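Local coordinates for protein CurF (Lyngbya majuscula, PDB 5DP2) that probably forms the cyclopropane ring of curacin A as an NADP-binding enoyl reductase domain of a polyketide synthase, at residues A[96-101]-A[124-129]; A[179-184]-A[305-310]. All blocks are in the same frame, centred on the assembly; numbering follows the deposited sequence.

Interaction 1. Residues A[96-101]-A[124-129]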
loop_
_atom_site.group_PDB
_atom_site.type_symbol
_atom_site.label_atom_id
_atom_site.label_comp_id
_atom_site.label_asym_id
_atom_site.label_seq_id
_atom_site.Cartn_x
_atom_site.Cartn_y
_atom_site.Cartn_z
ATOM N N SER A 96 6.318 3.751 28.612
ATOM C CA SER A 96 5.231 4.624 29.055
ATOM C C SER A 96 4.206 4.977 27.962
ATOM O O SER A 96 3.086 5.361 28.289
ATOM C CB SER A 96 5.810 5.944 29.604
ATOM O OG SER A 96 6.677 6.563 28.646
ATOM N N GLN A 97 4.611 4.879 26.699
ATOM C CA GLN A 97 3.821 5.410 25.573
ATOM C C GLN A 97 2.529 4.626 25.307
ATOM O O GLN A 97 1.569 5.159 24.770
ATOM C CB GLN A 97 4.674 5.456 24.283
ATOM C CG GLN A 97 3.959 6.075 23.085
ATOM C CD GLN A 97 4.830 6.204 21.843
ATOM O OE1 GLN A 97 6.046 6.003 21.890
ATOM N NE2 GLN A 97 4.199 6.547 20.715
ATOM N N TRP A 98 2.546 3.340 25.620
ATOM C CA TRP A 98 1.444 2.432 25.337
ATOM C C TRP A 98 1.145 1.623 26.577
ATOM O O TRP A 98 2.034 1.407 27.417
ATOM C CB TRP A 98 1.814 1.486 24.176
ATOM C CG TRP A 98 2.131 2.212 22.905
ATOM C CD1 TRP A 98 3.358 2.358 22.336
ATOM C CD2 TRP A 98 1.208 2.885 22.046
ATOM N NE1 TRP A 98 3.264 3.113 21.201
ATOM C CE2 TRP A 98 1.948 3.431 20.989
ATOM C CE3 TRP A 98 -0.176 3.063 22.062
ATOM C CZ2 TRP A 98 1.365 4.173 19.976
ATOM C CZ3 TRP A 98 -0.756 3.804 21.040
ATOM C CH2 TRP A 98 0.012 4.334 20.017
ATOM N N LYS A 99 -0.096 1.145 26.668
ATOM C CA LYS A 99 -0.514 0.295 27.777
ATOM C C LYS A 99 -1.410 -0.838 27.260
ATOM O O LYS A 99 -1.992 -0.762 26.171
ATOM C CB LYS A 99 -1.226 1.129 28.836
ATOM C CG LYS A 99 -2.545 1.668 28.379
ATOM C CD LYS A 99 -3.028 2.780 29.302
ATOM C CE LYS A 99 -4.418 3.243 28.932
ATOM N NZ LYS A 99 -4.476 3.910 27.601
ATOM N N VAL A 100 -1.523 -1.875 28.073
ATOM C CA VAL A 100 -2.343 -3.010 27.724
ATOM C C VAL A 100 -3.766 -2.556 27.379
ATOM O O VAL A 100 -4.364 -1.769 28.124
ATOM C CB VAL A 100 -2.328 -4.056 28.861
ATOM C CG1 VAL A 100 -3.357 -5.145 28.634
ATOM C CG2 VAL A 100 -0.945 -4.676 29.024
ATOM N N GLY A 101 -4.280 -3.041 26.251
ATOM C CA GLY A 101 -5.610 -2.730 25.773
ATOM C C GLY A 101 -5.652 -1.655 24.701
ATOM O O GLY A 101 -6.681 -1.500 24.034
ATOM N N LEU A 124 4.292 2.068 16.307
ATOM C CA LEU A 124 2.855 1.945 16.474
ATOM C C LEU A 124 2.189 3.312 16.359
ATOM O O LEU A 124 2.768 4.339 16.775
ATOM C CB LEU A 124 2.549 1.362 17.860
ATOM C CG LEU A 124 3.125 -0.034 18.102
ATOM C CD1 LEU A 124 2.811 -0.472 19.533
ATOM C CD2 LEU A 124 2.616 -1.031 17.078
ATOM N N LEU A 125 0.963 3.314 15.846
ATOM C CA LEU A 125 0.119 4.502 15.697
ATOM C C LEU A 125 -1.237 4.197 16.320
ATOM O O LEU A 125 -1.721 3.078 16.251
ATOM C CB LEU A 125 -0.057 4.842 14.212
ATOM C CG LEU A 125 1.246 5.178 13.451
ATOM C CD1 LEU A 125 0.955 5.233 11.955
ATOM C CD2 LEU A 125 1.872 6.476 13.950
ATOM N N ALA A 126 -1.862 5.192 16.929
ATOM C CA ALA A 126 -3.177 4.988 17.525
ATOM C C ALA A 126 -4.236 4.741 16.447
ATOM O O ALA A 126 -4.384 5.516 15.494
ATOM C CB ALA A 126 -3.561 6.197 18.369
ATOM N N LYS A 127 -4.978 3.653 16.610
ATOM C CA LYS A 127 -6.059 3.323 15.673
ATOM C C LYS A 127 -7.202 4.349 15.818
ATOM O O LYS A 127 -7.584 4.652 16.937
ATOM C CB LYS A 127 -6.624 1.945 15.987
ATOM C CG LYS A 127 -7.770 1.539 15.071
ATOM C CD LYS A 127 -8.291 0.191 15.497
ATOM C CE LYS A 127 -9.735 0.021 15.194
ATOM N NZ LYS A 127 -10.578 0.876 16.110
ATOM N N PRO A 128 -7.793 4.823 14.705
ATOM C CA PRO A 128 -9.004 5.652 14.826
ATOM C C PRO A 128 -10.104 4.869 15.575
ATOM O O PRO A 128 -10.452 3.756 15.203
ATOM C CB PRO A 128 -9.388 5.909 13.353
ATOM C CG PRO A 128 -8.089 5.799 12.601
ATOM C CD PRO A 128 -7.376 4.685 13.292
ATOM N N SER A 129 -10.637 5.422 16.661
ATOM C CA SER A 129 -11.491 4.645 17.558
ATOM C C SER A 129 -12.832 4.218 16.968
ATOM O O SER A 129 -13.370 3.188 17.364
ATOM C CB SER A 129 -11.734 5.405 18.847
ATOM O OG SER A 129 -12.394 6.627 18.593
HETATM O O HOH W 1 4.501 6.102 18.038
#

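Interaction 2. Residues A[179-184]-A[305-310]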
loop_
_atom_site.group_PDB
_atom_site.type_symbol
_atom_site.label_atom_id
_atom_site.label_comp_id
_atom_site.label_asym_id
_atom_site.label_seq_id
_atom_site.Cartn_x
_atom_site.Cartn_y
_atom_site.Cartn_z
ATOM N N ALA A 179 -7.007 12.395 -4.155
ATOM C CA ALA A 179 -7.055 13.351 -5.236
ATOM C C ALA A 179 -8.360 14.165 -5.197
ATOM O O ALA A 179 -8.343 15.375 -5.433
ATOM C CB ALA A 179 -6.879 12.653 -6.573
ATOM N N GLN A 180 -9.466 13.495 -4.909
ATOM C CA GLN A 180 -10.724 14.249 -4.818
ATOM C C GLN A 180 -10.792 15.128 -3.578
ATOM O O GLN A 180 -11.301 16.252 -3.668
ATOM C CB GLN A 180 -11.889 13.304 -4.925
ATOM C CG GLN A 180 -11.840 12.592 -6.259
ATOM C CD GLN A 180 -13.155 12.017 -6.670
ATOM O OE1 GLN A 180 -13.865 11.399 -5.880
ATOM N NE2 GLN A 180 -13.512 12.253 -7.922
ATOM N N PHE A 181 -10.235 14.681 -2.449
ATOM C CA PHE A 181 -10.126 15.534 -1.257
ATOM C C PHE A 181 -9.340 16.815 -1.560
ATOM O O PHE A 181 -9.671 17.894 -1.060
ATOM C CB PHE A 181 -9.472 14.740 -0.108
ATOM C CG PHE A 181 -9.119 15.576 1.101
ATOM C CD1 PHE A 181 -10.095 16.031 1.958
ATOM C CD2 PHE A 181 -7.791 15.958 1.326
ATOM C CE1 PHE A 181 -9.765 16.821 3.038
ATOM C CE2 PHE A 181 -7.454 16.746 2.410
ATOM C CZ PHE A 181 -8.446 17.172 3.269
ATOM N N PHE A 182 -8.300 16.703 -2.392
ATOM C CA PHE A 182 -7.486 17.844 -2.775
ATOM C C PHE A 182 -8.127 18.673 -3.890
ATOM O O PHE A 182 -7.534 19.691 -4.297
ATOM C CB PHE A 182 -6.092 17.372 -3.239
ATOM C CG PHE A 182 -5.249 16.743 -2.180
ATOM C CD1 PHE A 182 -5.171 17.275 -0.923
ATOM C CD2 PHE A 182 -4.503 15.604 -2.472
ATOM C CE1 PHE A 182 -4.389 16.675 0.040
ATOM C CE2 PHE A 182 -3.704 15.014 -1.515
ATOM C CZ PHE A 182 -3.686 15.547 -0.263
ATOM N N GLY A 183 -9.326 18.307 -4.360
ATOM C CA GLY A 183 -10.034 19.119 -5.326
ATOM C C GLY A 183 -9.572 18.952 -6.755
ATOM O O GLY A 183 -9.846 19.807 -7.599
ATOM N N SER A 184 -8.914 17.830 -7.061
ATOM C CA SER A 184 -8.431 17.597 -8.408
ATOM C C SER A 184 -9.461 16.784 -9.213
ATOM O O SER A 184 -10.396 16.198 -8.659
ATOM C CB SER A 184 -7.046 16.990 -8.391
ATOM O OG SER A 184 -7.037 15.720 -7.903
ATOM N N SER A 305 -12.394 12.520 11.126
ATOM C CA SER A 305 -13.507 13.356 10.660
ATOM C C SER A 305 -14.373 12.715 9.579
ATOM O O SER A 305 -15.477 13.165 9.326
ATOM C CB SER A 305 -12.973 14.657 10.084
ATOM O OG SER A 305 -12.251 14.434 8.884
ATOM N N GLY A 306 -13.842 11.711 8.893
ATOM C CA GLY A 306 -14.541 11.126 7.751
ATOM C C GLY A 306 -14.232 11.793 6.420
ATOM O O GLY A 306 -14.812 11.417 5.407
ATOM N N SER A 307 -13.305 12.759 6.373
ATOM C CA SER A 307 -12.827 13.279 5.088
ATOM C C SER A 307 -12.211 12.199 4.203
ATOM O O SER A 307 -12.256 12.293 2.983
ATOM C CB SER A 307 -11.809 14.399 5.308
ATOM O OG SER A 307 -12.417 15.580 5.779
ATOM N N LEU A 308 -11.567 11.226 4.841
ATOM C CA LEU A 308 -11.135 9.988 4.174
ATOM C C LEU A 308 -11.875 8.843 4.854
ATOM O O LEU A 308 -12.221 8.920 6.039
ATOM C CB LEU A 308 -9.627 9.782 4.271
ATOM C CG LEU A 308 -8.801 10.881 3.599
ATOM C CD1 LEU A 308 -7.329 10.624 3.882
ATOM C CD2 LEU A 308 -9.041 10.975 2.092
ATOM N N LYS A 309 -12.110 7.767 4.084
ATOM C CA LYS A 309 -12.860 6.615 4.545
ATOM C C LYS A 309 -12.054 5.348 4.313
ATOM O O LYS A 309 -11.206 5.302 3.412
ATOM C CB LYS A 309 -14.179 6.493 3.770
ATOM C CG LYS A 309 -15.110 7.671 3.840
ATOM C CD LYS A 309 -16.056 7.587 4.999
ATOM C CE LYS A 309 -17.256 8.523 4.853
ATOM N NZ LYS A 309 -17.058 9.933 5.277
ATOM N N PRO A 310 -12.326 4.296 5.081
ATOM C CA PRO A 310 -11.719 3.013 4.782
ATOM C C PRO A 310 -11.955 2.630 3.330
ATOM O O PRO A 310 -12.974 2.987 2.704
ATOM C CB PRO A 310 -12.443 2.031 5.705
ATOM C CG PRO A 310 -13.047 2.853 6.761
ATOM C CD PRO A 310 -13.263 4.221 6.220
#

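Interaction 1. Residues A[96-101]-A[124-129]
Trp98 reaches from the loop between strands 83-91 and 103-107 and lays its indole against Leu124 on strand 124-126. With CG anti to the carbonyl carbon (chi1 -60°), CB directs the ring toward the strand. CD1 then lies 4.0 Å from Leu124 CD1, the methyl that makes a CH-pi contact over the five-membered ring, 4.1 Å from its centroid and only 14° off the normal. NE1 lies 3.8 Å from Leu124 CB and donates to the carbonyl O of Pro121. CE2 and CZ2 follow, the latter 3.7 Å from Leu124 CB, which sits toward the rim of the same face, and within 3.5 Å of Leu124 O; Gln97 CG covers the opposite face. At the far corner of the benzene ring, CH2 abuts the backbone, with Ala126 N near the ring plane at 3.7 Å. An alanine in place of Trp98 would probably uncover Leu124 CB and CD1 and leave the Pro121 carbonyl without its indole donor. The polar link runs through a water, which accepts from Gln97 NE2 at 2.7 Å and lies 2.8 Å from Leu124 O, bridging the two. Val39 and Val104 also touch the indole. Trp98 thus covers a margin of the mixed sheet, where strand 124-126 pairs antiparallel with strand 103-107, in the GroES-like substructure of the medium-chain dehydrogenase/reductase fold.

Interaction 2. Residues A[179-184]-A[305-310]
Phe181, in the last turn of helix 170-181, meets Ser307 and Leu308 in the loop that follows helix 290-305. The first helix belongs to the Rossmann-type nucleotide-binding portion of this reductase, and it ends in a Schellman motif at Gly183. The loop after helix 290-305 leads on to strand 313-317 of the mixed sheet, so the contact lies where two parts of the fold adjoin.

Van der Waals packing alone joins the two segments. Phe181 holds its ring anti to the backbone N (chi1 171°), which carries CE1 out to 3.9 Å from Ser307 CB; the serine carbon approaches obliquely. Nearer the helix backbone, Phe181 CB has Leu308 CD2 at 4.4 Å, a looser apolar touch. Leu302 of helix 290-305 touches both Phe181 and Leu308, and Leu308 also packs on Leu299 and Phe303.

The hydrogen bonds instead shape each segment separately. On the helix side, Gly183 N bonds back to Gln180 O, while Ala179 O is gripped twice by Ser184, through its N at 3.0 Å and through its OG at 2.8 Å. Both donors come from the same face of the carbonyl plane, with the hydroxyl well above it. In segment 305-310, Ser305 OG accepts from Ser307 N in an ST turn, and this bond is nearly straight at 166°.

One turn earlier on helix 170-181, outside the segment, Gln177 OE1 accepts from Lys309 N and ties the helix to the loop. At the backbone angles of Gly306, a CB would collide with the carbonyl O of Ser305, reason enough for glycine, and Lys309 NZ would crowd it as well. Lys309 NZ donates to Gly306 O at 2.7 Å, in the carbonyl plane and on a lone pair.

Both interactions are partly buried and neither has a direct hydrogen bond between its segments, yet they differ in what they join. Interaction 1 stays within the mixed sheet and its connecting loop, with a broad indole over a buried leucine and a water carrying the polar link. Interaction 2 spans the Rossmann-type part and the loop after helix 290-305; its smaller contact sets an exposed phenyl ring against a serine, with a buried leucine behind. Their centres are 25 Å apart and they do not touch, but helix 290-305 is common to their surroundings: it meets Leu125 and Pro128 of 124-129 and precedes the loop of 305-310.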